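CDP-4-keto-6-deoxy-D-glucose-3-dehydrase (Yersinia pseudotuberculosis, PDB 3BB8) probably catalyses the pyridoxal 5'-phosphate-dependent C-3 dehydration of CDP-4-keto-6-deoxy-D-glucose, a step toward the dideoxy sugars of lipopolysaccharide. Local coordinates at residues 30-36 against 370-374; 361-366 against 428-433. The protein carries 1 engineered substitution. All blocks are in the same frame, centred on the assembly; numbering follows the deposited sequence.

Contact 1. Residues 30-36 against 370-374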
loop_
_atom_site.group_PDB
_atom_site.type_symbol
_atom_site.label_atom_id
_atom_site.label_comp_id
_atom_site.label_asym_id
_atom_site.label_seq_id
_atom_site.Cartn_x
_atom_site.Cartn_y
_atom_site.Cartn_z
ATOM N N GLY A 30 22.528 19.322 25.576
ATOM C CA GLY A 30 22.196 20.626 25.033
ATOM C C GLY A 30 22.234 20.731 23.521
ATOM O O GLY A 30 21.504 21.534 22.936
ATOM N N LYS A 31 23.082 19.934 22.881
ATOM C CA LYS A 31 23.177 19.968 21.426
ATOM C C LYS A 31 22.577 18.709 20.809
ATOM O O LYS A 31 21.848 18.782 19.818
ATOM C CB LYS A 31 24.636 20.126 20.986
ATOM C CG LYS A 31 24.786 20.469 19.511
ATOM C CD LYS A 31 26.217 20.847 19.165
ATOM C CE LYS A 31 26.313 21.359 17.736
ATOM N NZ LYS A 31 27.703 21.761 17.375
ATOM N N SER A 32 22.889 17.557 21.399
ATOM C CA SER A 32 22.370 16.276 20.923
ATOM C C SER A 32 20.885 16.185 21.248
ATOM O O SER A 32 20.429 16.744 22.245
ATOM C CB SER A 32 23.093 15.111 21.608
ATOM O OG SER A 32 24.475 15.101 21.300
ATOM N N VAL A 33 20.130 15.480 20.413
ATOM C CA VAL A 33 18.702 15.321 20.660
ATOM C C VAL A 33 18.404 13.946 21.237
ATOM O O VAL A 33 19.214 13.025 21.128
ATOM C CB VAL A 33 17.882 15.482 19.371
ATOM C CG1 VAL A 33 17.983 16.904 18.865
ATOM C CG2 VAL A 33 18.375 14.500 18.320
ATOM N N VAL A 34 17.249 13.819 21.874
ATOM C CA VAL A 34 16.817 12.542 22.432
ATOM C C VAL A 34 15.420 12.302 21.865
ATOM O O VAL A 34 14.412 12.571 22.524
ATOM C CB VAL A 34 16.745 12.576 23.964
ATOM C CG1 VAL A 34 16.389 11.200 24.494
ATOM C CG2 VAL A 34 18.079 13.043 24.537
ATOM N N PRO A 35 15.345 11.815 20.614
ATOM C CA PRO A 35 14.058 11.549 19.966
ATOM C C PRO A 35 13.278 10.431 20.642
ATOM O O PRO A 35 13.852 9.576 21.312
ATOM C CB PRO A 35 14.459 11.214 18.530
ATOM C CG PRO A 35 15.793 10.590 18.691
ATOM C CD PRO A 35 16.463 11.478 19.715
ATOM N N PRO A 36 11.948 10.435 20.485
ATOM C CA PRO A 36 11.111 9.401 21.097
ATOM C C PRO A 36 11.225 8.066 20.362
ATOM O O PRO A 36 10.852 7.018 20.889
ATOM C CB PRO A 36 9.708 10.004 21.020
ATOM C CG PRO A 36 9.763 10.776 19.745
ATOM C CD PRO A 36 11.126 11.435 19.777
ATOM N N LYS A 370 15.715 19.625 23.983
ATOM C CA LYS A 370 16.049 18.615 22.970
ATOM C C LYS A 370 15.523 17.219 23.296
ATOM O O LYS A 370 16.000 16.229 22.754
ATOM C CB LYS A 370 17.569 18.542 22.783
ATOM C CG LYS A 370 18.242 19.844 22.399
ATOM C CD LYS A 370 18.070 20.156 20.933
ATOM C CE LYS A 370 19.002 21.286 20.518
ATOM N NZ LYS A 370 18.892 21.621 19.068
ATOM N N VAL A 371 14.554 17.144 24.199
ATOM C CA VAL A 371 13.962 15.867 24.575
ATOM C C VAL A 371 12.641 15.731 23.841
ATOM O O VAL A 371 11.660 16.406 24.181
ATOM C CB VAL A 371 13.688 15.800 26.084
ATOM C CG1 VAL A 371 12.930 14.512 26.422
ATOM C CG2 VAL A 371 14.995 15.867 26.845
ATOM N N GLY A 372 12.616 14.864 22.834
ATOM C CA GLY A 372 11.406 14.677 22.058
ATOM C C GLY A 372 10.286 14.000 22.820
ATOM O O GLY A 372 10.525 13.126 23.655
ATOM N N THR A 373 9.058 14.424 22.545
ATOM C CA THR A 373 7.887 13.833 23.176
ATOM C C THR A 373 6.825 13.594 22.100
ATOM O O THR A 373 6.891 14.163 21.005
ATOM C CB THR A 373 7.270 14.753 24.268
ATOM O OG1 THR A 373 6.889 16.003 23.681
ATOM C CG2 THR A 373 8.267 15.003 25.396
ATOM N N ARG A 374 5.857 12.745 22.423
ATOM C CA ARG A 374 4.773 12.432 21.508
ATOM C C ARG A 374 3.526 12.206 22.332
ATOM O O ARG A 374 3.591 11.599 23.400
ATOM C CB ARG A 374 5.072 11.144 20.716
ATOM C CG ARG A 374 6.214 11.245 19.732
ATOM C CD ARG A 374 5.810 12.086 18.556
ATOM N NE ARG A 374 6.883 12.206 17.573
ATOM C CZ ARG A 374 7.909 13.040 17.679
ATOM N NH1 ARG A 374 8.016 13.848 18.731
ATOM N NH2 ARG A 374 8.828 13.074 16.723
#
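Val34 joins Lys370 and Gly372 through two backbone hydrogen bonds, Val34 N to Lys370 O and Gly372 N to Val34 O, both 2.9 Å. One residue reaching partners on each side of Val371 makes a single parallel beta bridge between otherwise irregular segments. Glycine suits position 372 because the direction a beta carbon would take leads straight into Pro36 CD, which packs 4.0 Å from Gly372 CA. Just past helix 359-368, Lys370 takes positive phi in a Schellman motif, and its carbonyl is the acceptor for Val34 N.

Van der Waals packing flanks the bridge. The Lys370 chain bends at CB-CG (chi2 -79°) and lies along the carbonyls of Gly30, Lys31 and Ser32, with CB 3.4 Å from Ser32 O; its CD meets Val33 CG1 at 3.9 Å. The Val34 side chain also packs on His421 and Val425 of helix 419-432.

At the far end Pro36 CG sits over the centre of the Arg374 guanidinium, 3.6 Å from CZ. Arg374 NH1 donates in the guanidinium plane to Thr373 O at 2.6 Å, which should hold the group flat against the proline. Trp410 of the same chain and Tyr280 of the second subunit also pack on Arg374. Backbone polarity thus pins the loop after helix 17-21 to that after helix 359-368, about 10 Å from pyridoxal phosphate at the Arg374 side chain, while aliphatic carbon packs at either end.

Contact 2. Residues 361-366 against 428-433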
loop_
_atom_site.group_PDB
_atom_site.type_symbol
_atom_site.label_atom_id
_atom_site.label_comp_id
_atom_site.label_asym_id
_atom_site.label_seq_id
_atom_site.Cartn_x
_atom_site.Cartn_y
_atom_site.Cartn_z
ATOM N N ASP A 361 3.178 22.927 28.870
ATOM C CA ASP A 361 4.372 23.513 29.483
ATOM C C ASP A 361 5.514 22.508 29.472
ATOM O O ASP A 361 6.623 22.815 29.031
ATOM C CB ASP A 361 4.105 23.940 30.934
ATOM C CG ASP A 361 2.981 24.952 31.054
ATOM O OD1 ASP A 361 2.929 25.884 30.219
ATOM O OD2 ASP A 361 2.154 24.820 31.989
ATOM N N LEU A 362 5.229 21.306 29.961
ATOM C CA LEU A 362 6.222 20.245 30.017
ATOM C C LEU A 362 6.779 19.931 28.624
ATOM O O LEU A 362 7.997 19.939 28.421
ATOM C CB LEU A 362 5.607 18.996 30.663
ATOM C CG LEU A 362 6.543 17.834 31.027
ATOM C CD1 LEU A 362 7.726 18.350 31.818
ATOM C CD2 LEU A 362 5.778 16.790 31.842
ATOM N N VAL A 363 5.899 19.670 27.658
ATOM C CA VAL A 363 6.358 19.367 26.302
ATOM C C VAL A 363 7.224 20.512 25.773
ATOM O O VAL A 363 8.335 20.303 25.283
ATOM C CB VAL A 363 5.169 19.152 25.331
ATOM C CG1 VAL A 363 5.673 19.083 23.902
ATOM C CG2 VAL A 363 4.431 17.874 25.688
ATOM N N LYS A 364 6.708 21.729 25.884
ATOM C CA LYS A 364 7.435 22.895 25.412
ATOM C C LYS A 364 8.796 22.995 26.090
ATOM O O LYS A 364 9.780 23.370 25.457
ATOM C CB LYS A 364 6.622 24.158 25.682
ATOM C CG LYS A 364 7.234 25.422 25.102
ATOM C CD LYS A 364 6.323 26.616 25.345
ATOM C CE LYS A 364 4.962 26.433 24.666
ATOM N NZ LYS A 364 5.081 26.356 23.178
ATOM N N PHE A 365 8.848 22.652 27.374
ATOM C CA PHE A 365 10.099 22.707 28.129
ATOM C C PHE A 365 11.076 21.652 27.616
ATOM O O PHE A 365 12.232 21.954 27.311
ATOM C CB PHE A 365 9.831 22.480 29.623
ATOM C CG PHE A 365 11.076 22.455 30.466
ATOM C CD1 PHE A 365 11.724 23.637 30.813
ATOM C CD2 PHE A 365 11.609 21.246 30.903
ATOM C CE1 PHE A 365 12.887 23.617 31.588
ATOM C CE2 PHE A 365 12.772 21.213 31.679
ATOM C CZ PHE A 365 13.412 22.403 32.021
ATOM N N LEU A 366 10.601 20.414 27.527
ATOM C CA LEU A 366 11.422 19.308 27.045
ATOM C C LEU A 366 11.866 19.553 25.610
ATOM O O LEU A 366 12.997 19.244 25.234
ATOM C CB LEU A 366 10.636 18.002 27.140
ATOM C CG LEU A 366 10.323 17.598 28.579
ATOM C CD1 LEU A 366 9.413 16.385 28.612
ATOM C CD2 LEU A 366 11.624 17.307 29.293
ATOM N N LYS A 428 16.521 16.711 33.220
ATOM C CA LYS A 428 15.601 17.732 32.744
ATOM C C LYS A 428 14.254 17.630 33.450
ATOM O O LYS A 428 13.614 18.644 33.721
ATOM C CB LYS A 428 15.439 17.639 31.229
ATOM C CG LYS A 428 16.613 18.243 30.477
ATOM C CD LYS A 428 16.782 19.693 30.876
ATOM C CE LYS A 428 17.954 20.356 30.183
ATOM N NZ LYS A 428 18.085 21.786 30.615
ATOM N N PHE A 429 13.821 16.413 33.758
ATOM C CA PHE A 429 12.559 16.249 34.461
ATOM C C PHE A 429 12.739 16.801 35.876
ATOM O O PHE A 429 11.876 17.511 36.398
ATOM C CB PHE A 429 12.156 14.775 34.529
ATOM C CG PHE A 429 11.212 14.349 33.437
ATOM C CD1 PHE A 429 11.674 14.113 32.146
ATOM C CD2 PHE A 429 9.854 14.179 33.705
ATOM C CE1 PHE A 429 10.799 13.708 31.134
ATOM C CE2 PHE A 429 8.970 13.777 32.700
ATOM C CZ PHE A 429 9.445 13.540 31.413
ATOM N N GLU A 430 13.874 16.473 36.488
ATOM C CA GLU A 430 14.178 16.943 37.833
ATOM C C GLU A 430 14.299 18.462 37.850
ATOM O O GLU A 430 13.779 19.112 38.743
ATOM C CB GLU A 430 15.460 16.284 38.340
ATOM C CG GLU A 430 15.235 14.842 38.763
ATOM C CD GLU A 430 16.522 14.073 38.980
ATOM O OE1 GLU A 430 16.448 12.903 39.417
ATOM O OE2 GLU A 430 17.603 14.630 38.707
ATOM N N GLU A 431 14.964 19.022 36.847
ATOM C CA GLU A 431 15.116 20.462 36.754
ATOM C C GLU A 431 13.766 21.152 36.586
ATOM O O GLU A 431 13.572 22.262 37.066
ATOM C CB GLU A 431 15.982 20.836 35.559
ATOM C CG GLU A 431 16.156 22.340 35.409
ATOM C CD GLU A 431 16.866 22.739 34.129
ATOM O OE1 GLU A 431 17.832 22.049 33.745
ATOM O OE2 GLU A 431 16.463 23.755 33.519
ATOM N N PHE A 432 12.838 20.494 35.900
ATOM C CA PHE A 432 11.521 21.062 35.641
ATOM C C PHE A 432 10.665 21.182 36.896
ATOM O O PHE A 432 10.030 22.210 37.126
ATOM C CB PHE A 432 10.776 20.205 34.603
ATOM C CG PHE A 432 9.403 20.717 34.254
ATOM C CD1 PHE A 432 9.240 21.742 33.331
ATOM C CD2 PHE A 432 8.271 20.177 34.860
ATOM C CE1 PHE A 432 7.970 22.226 33.012
ATOM C CE2 PHE A 432 7.000 20.653 34.550
ATOM C CZ PHE A 432 6.851 21.680 33.622
ATOM N N PHE A 433 10.636 20.121 37.694
ATOM C CA PHE A 433 9.833 20.104 38.905
ATOM C C PHE A 433 10.604 20.636 40.111
ATOM O O PHE A 433 10.161 20.493 41.252
ATOM C CB PHE A 433 9.327 18.677 39.173
ATOM C CG PHE A 433 8.337 18.176 38.145
ATOM C CD1 PHE A 433 7.116 18.821 37.961
ATOM C CD2 PHE A 433 8.633 17.074 37.347
ATOM C CE1 PHE A 433 6.206 18.381 36.996
ATOM C CE2 PHE A 433 7.732 16.624 36.377
ATOM C CZ PHE A 433 6.516 17.278 36.201
#
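The Phe365 and Phe432 rings meet obliquely, with planes at 52° and centroids 5.1 Å apart, each side chain sliding past the other in the opposite direction. Phe432 CD1 stands over the rim of one Phe365 face, 3.4 Å from Phe365 CD2. Phe365 CG is anti to the backbone N (chi1 177°), which carries the ring out toward helix 419-432. Leu362 CD1 then lies over the middle of a Phe432 face, 3.6 Å from the ring centroid in a CH-pi contact; a branched leucine can spend one methyl here while CD2 makes looser contact with Phe429 and Phe433.

The edge of Phe365, where aromatic hydrogens are slightly positive, faces oxygens: CE2 is 3.4 Å from Lys428 O, and CZ is 3.7 Å from Glu431 OE2, whose carboxylate stands almost perpendicular to the ring. Lys428 NZ bonds Glu431 OE1 in a salt bridge of 3.2 Å, which should steady that carboxylate. Deeper in, Leu366 CD1 crosses to Phe429 CE1 at 3.9 Å.

Phe433 stacks on Phe330 beside a benzamidine probably from the crystallisation liquor. Over these turns the axes of 361-366 and 428-432 run at 128° and come within 11.0 Å. Leu362 and Phe429 rest on Phe409 of strand 408-411, while Phe429 reaches Ile349 and Phe433 Leu351 of strand 347-351, so both helices pack on this small antiparallel sheet.

From the N terminus the chain passes helix 17-21 and lays down residues 30-36, then runs through most of the protein before reaching helix 359-368, the first half of contact 2. Residues 370-374 follow directly and, through contact 1, close a loop of more than 330 residues. The chain continues through strand 408-411 to helix 419-432, whose last turns close the much shorter loop of contact 2. The segments therefore alternate and the two loops cross. A probable hydrogen bond from Val371 N to Leu366 O and the packing of Thr373 on Val363 and Leu366 couple them, tying the N-terminal segment to the C-terminal helices and their sheet.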